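Side-chain contacts in Rho GTPase-activating protein 5 (Homo sapiens, PDB 5U4V), which probably stimulates GTP hydrolysis by Rho-family GTPases and also carries pseudoGTPase domains, among them the G-domain-like pG1: residues N155-Q158 with I159-L163; A162-G165 with V166-V170. All blocks are in the same frame, centred on the assembly; numbering follows the deposited sequence.

Contact 1. Residues N155-Q158 with I159-L163; sequences NETQ and IKQAL
Four i to i+4 backbone bonds join Asn155-Gln158 to Ile159-Leu163, from Ile159 N to Asn155 O at 2.8 Å through to Ala162 N to Gln158 O at 3.0 Å. They form the first turns of helix 156-173, the last helix of this P-loop NTPase-like domain. Asn155 is the N-cap: with CG anti to the backbone N (chi1 -180°), its OD1 reaches forward to the helix start and accepts a weak bond from Thr157 N, an amide of the first turn.

Ile159 turns to the buried side, where Ala162 and Leu163 follow onto Phe72 of strand 69-75. Ile159 CG1 lies beside the Asn155 carbonyl, and the side chain packs on Val145 of strand 142-145 and on Leu23 and Ile27 of helix 19-28. On the solvent side, Lys160 runs back, extended, past the Glu156 carbonyl, with CG 3.4 Å from Glu156 O, and ends with NZ 4.1 Å from Glu156 CB. Glu156 leads its carboxylate away, leaving OE2 5.1 Å from Lys160 NZ, so the opposite charges attract at most through space, without a salt bridge.

Gln158 and Gln161 project alongside one another. A bend at chi2 of Gln158 carries its amide toward that of the extended Gln161, and the two amide planes stand 76° apart. Gln158 NE2 gives a weak bond to Asp144 O, tying the helix start to the edge strand. Between the two amides, Gln158 OE1 comes within 3.1 Å of Gln161 NE2, yet at an angle too poor for a hydrogen bond.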
# COMPACT_ATOMS: atom_id res chain seq x y z
N ASN A 155 -8.44 9.69 3.78
CA ASN A 155 -9.21 9.41 4.97
C ASN A 155 -8.38 8.67 6.02
O ASN A 155 -7.88 7.57 5.76
CB ASN A 155 -10.45 8.61 4.59
CG ASN A 155 -11.32 8.28 5.78
OD1 ASN A 155 -11.02 8.65 6.92
ND2 ASN A 155 -12.39 7.57 5.52
N GLU A 156 -8.29 9.26 7.21
CA GLU A 156 -7.54 8.66 8.34
C GLU A 156 -7.99 7.23 8.70
O GLU A 156 -7.16 6.32 8.85
CB GLU A 156 -7.55 9.52 9.62
CG GLU A 156 -7.64 11.03 9.47
CD GLU A 156 -7.37 11.78 10.78
OE1 GLU A 156 -8.33 12.16 11.50
OE2 GLU A 156 -6.18 12.00 11.09
N THR A 157 -9.31 7.04 8.82
CA THR A 157 -9.86 5.72 9.14
C THR A 157 -9.44 4.72 8.08
O THR A 157 -9.05 3.61 8.40
CB THR A 157 -11.41 5.74 9.27
OG1 THR A 157 -11.76 6.52 10.41
CG2 THR A 157 -11.99 4.33 9.42
N GLN A 158 -9.47 5.13 6.83
CA GLN A 158 -9.04 4.26 5.73
C GLN A 158 -7.54 4.00 5.67
O GLN A 158 -7.13 2.89 5.35
CB GLN A 158 -9.57 4.78 4.43
CG GLN A 158 -11.08 4.90 4.43
CD GLN A 158 -11.76 3.69 5.09
OE1 GLN A 158 -11.80 3.58 6.31
NE2 GLN A 158 -12.27 2.79 4.27
N ILE A 159 -6.74 5.00 6.01
CA ILE A 159 -5.30 4.76 6.17
C ILE A 159 -5.05 3.66 7.19
O ILE A 159 -4.28 2.73 6.99
CB ILE A 159 -4.54 6.08 6.52
CG1 ILE A 159 -4.71 7.12 5.39
CG2 ILE A 159 -3.06 5.87 6.66
CD1 ILE A 159 -4.37 6.58 4.03
N LYS A 160 -5.78 3.72 8.28
CA LYS A 160 -5.63 2.80 9.38
C LYS A 160 -5.96 1.39 8.99
O LYS A 160 -5.24 0.48 9.36
CB LYS A 160 -6.45 3.26 10.59
CG LYS A 160 -5.81 4.41 11.33
CD LYS A 160 -6.81 5.13 12.24
CE LYS A 160 -6.19 6.35 12.91
NZ LYS A 160 -7.18 7.42 13.18
N GLN A 161 -7.06 1.21 8.22
CA GLN A 161 -7.46 -0.09 7.75
C GLN A 161 -6.37 -0.66 6.86
O GLN A 161 -5.98 -1.82 7.02
CB GLN A 161 -8.77 -0.01 6.95
CG GLN A 161 -10.03 0.19 7.77
CD GLN A 161 -11.27 0.38 6.88
OE1 GLN A 161 -11.22 0.16 5.65
NE2 GLN A 161 -12.40 0.77 7.49
N ALA A 162 -5.90 0.16 5.93
CA ALA A 162 -4.81 -0.19 5.02
C ALA A 162 -3.58 -0.59 5.79
O ALA A 162 -2.90 -1.56 5.43
CB ALA A 162 -4.48 1.00 4.12
N LEU A 163 -3.31 0.17 6.85
CA LEU A 163 -2.15 -0.06 7.70
C LEU A 163 -2.29 -1.36 8.47
O LEU A 163 -1.34 -2.15 8.52
CB LEU A 163 -1.94 1.08 8.65
CG LEU A 163 -1.20 2.27 8.04
CD1 LEU A 163 -1.29 3.45 9.03
CD2 LEU A 163 0.27 1.91 7.71

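Contact 2. Residues A162-G165 with V166-V170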
# COMPACT_ATOMS: atom_id res chain seq x y z
N ALA A 162 -5.90 0.16 5.93
CA ALA A 162 -4.81 -0.19 5.02
C ALA A 162 -3.58 -0.59 5.79
O ALA A 162 -2.90 -1.56 5.43
CB ALA A 162 -4.48 1.00 4.12
N LEU A 163 -3.31 0.17 6.85
CA LEU A 163 -2.15 -0.06 7.70
C LEU A 163 -2.29 -1.36 8.47
O LEU A 163 -1.34 -2.15 8.52
CB LEU A 163 -1.94 1.08 8.65
CG LEU A 163 -1.20 2.27 8.04
CD1 LEU A 163 -1.29 3.45 9.03
CD2 LEU A 163 0.27 1.91 7.71
N ARG A 164 -3.48 -1.62 9.02
CA ARG A 164 -3.66 -2.86 9.70
C ARG A 164 -3.71 -4.04 8.75
O ARG A 164 -3.34 -5.15 9.11
CB ARG A 164 -4.82 -2.80 10.67
CG ARG A 164 -6.18 -2.66 10.05
CD ARG A 164 -7.23 -2.84 11.14
NE ARG A 164 -7.22 -1.75 12.10
CZ ARG A 164 -7.93 -0.65 12.00
NH1 ARG A 164 -8.75 -0.44 10.99
NH2 ARG A 164 -7.86 0.26 12.98
N GLY A 165 -4.11 -3.77 7.51
CA GLY A 165 -3.97 -4.75 6.45
C GLY A 165 -2.53 -5.29 6.38
O GLY A 165 -2.30 -6.49 6.63
N VAL A 166 -1.58 -4.41 6.06
CA VAL A 166 -0.18 -4.80 5.86
C VAL A 166 0.39 -5.42 7.13
O VAL A 166 1.02 -6.45 7.06
CB VAL A 166 0.73 -3.62 5.43
CG1 VAL A 166 2.18 -4.03 5.40
CG2 VAL A 166 0.35 -3.17 4.06
N LEU A 167 0.15 -4.77 8.27
CA LEU A 167 0.65 -5.24 9.55
C LEU A 167 0.12 -6.59 10.01
O LEU A 167 0.84 -7.33 10.66
CB LEU A 167 0.39 -4.20 10.62
CG LEU A 167 1.27 -2.94 10.57
CD1 LEU A 167 0.58 -1.81 11.29
CD2 LEU A 167 2.66 -3.17 11.17
N GLU A 168 -1.12 -6.92 9.69
CA GLU A 168 -1.66 -8.21 10.07
C GLU A 168 -1.13 -9.30 9.14
O GLU A 168 -1.03 -10.47 9.55
CB GLU A 168 -3.19 -8.20 10.07
CG GLU A 168 -3.80 -7.37 11.19
CD GLU A 168 -5.34 -7.24 11.12
OE1 GLU A 168 -6.00 -7.73 10.14
OE2 GLU A 168 -5.91 -6.60 12.07
N SER A 169 -0.80 -8.92 7.91
CA SER A 169 -0.20 -9.82 6.96
C SER A 169 1.25 -10.12 7.34
O SER A 169 1.66 -11.28 7.36
CB SER A 169 -0.23 -9.23 5.55
OG SER A 169 -1.51 -9.05 5.09
N VAL A 170 2.00 -9.05 7.65
CA VAL A 170 3.36 -9.12 8.19
C VAL A 170 3.39 -10.03 9.43
O VAL A 170 4.23 -10.93 9.54
CB VAL A 170 3.93 -7.73 8.55
CG1 VAL A 170 5.30 -7.87 9.26
CG2 VAL A 170 4.07 -6.85 7.31
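The first torsion of Ser169 (chi1 -63°) sets OG beside its own backbone N and anti to the carbonyl carbon, which turns the hydroxyl back along the helix to Gly165 O, while that of Arg164 (chi1 67°) wedges CG between N and the carbonyl carbon and, with the bend at chi3, the chain runs back toward the helix start, away from the Glu168 carboxylate. Ser169 OG donates to Gly165 O at 3.1 Å, arriving from above the carbonyl plane, 39° out of it. The same oxygen takes the regular helical bond from Ser169 N, also 3.1 Å, and a weak one from Glu168 N, so three donors gather on one carbonyl in the middle of helix 156-173. With an alanine in place of Ser169, Gly165 O is likely to lose its hydroxyl donor and be left to the backbone amides.

One step round the helix, Glu168 and Arg164 leave the backbone as neighbours. The Glu168 chain lies along the Arg164 carbonyl, its CG being 3.1 Å from Arg164 O, and on the arginine side chain Glu168 OE2 comes to 4.1 Å from Arg164 CD. No ion pair forms between them: Arg164 NE and Glu168 OE2 are 5.0 Å apart, and the charged partner of Arg164 is Asp39, whose OD1 forms a salt bridge with Arg164 NH2.

The buried face is aliphatic. Leu167 lays CB, CG and CD1 against the Leu163 carbonyl, with CD1 3.4 Å from Leu163 O, and Val166 sets CG2 3.9 Å from Ala162 O. This face rests on the central sheet: Leu163 and Val166 reach Leu11 of strand 8-14 and Phe72 of strand 69-75, Leu167 meets Val9, and Val166 touches Thr110 of strand 109-114.

How the contacts relate
Contacts 1 and 2 are successive lengths of one helix, 156-173, with Ala162 and Leu163 shared and centres about 10 Å apart. Both pair a buried aliphatic face with a polar outer one, but contact 2 has more buried residues and sits against the middle strands of the sheet, whereas the first turns of contact 1 touch edge strand 142-145 and helix 19-28, its last residues reaching strand 69-75. In contact 1 a side-chain cap serves an amide of the first turn; in contact 2 a hydroxyl supplements a carbonyl already bonded within the helix. The arginine of contact 2 has a salt-bridge partner in Asp39, while the glutamate-lysine pair of contact 1 is at the surface.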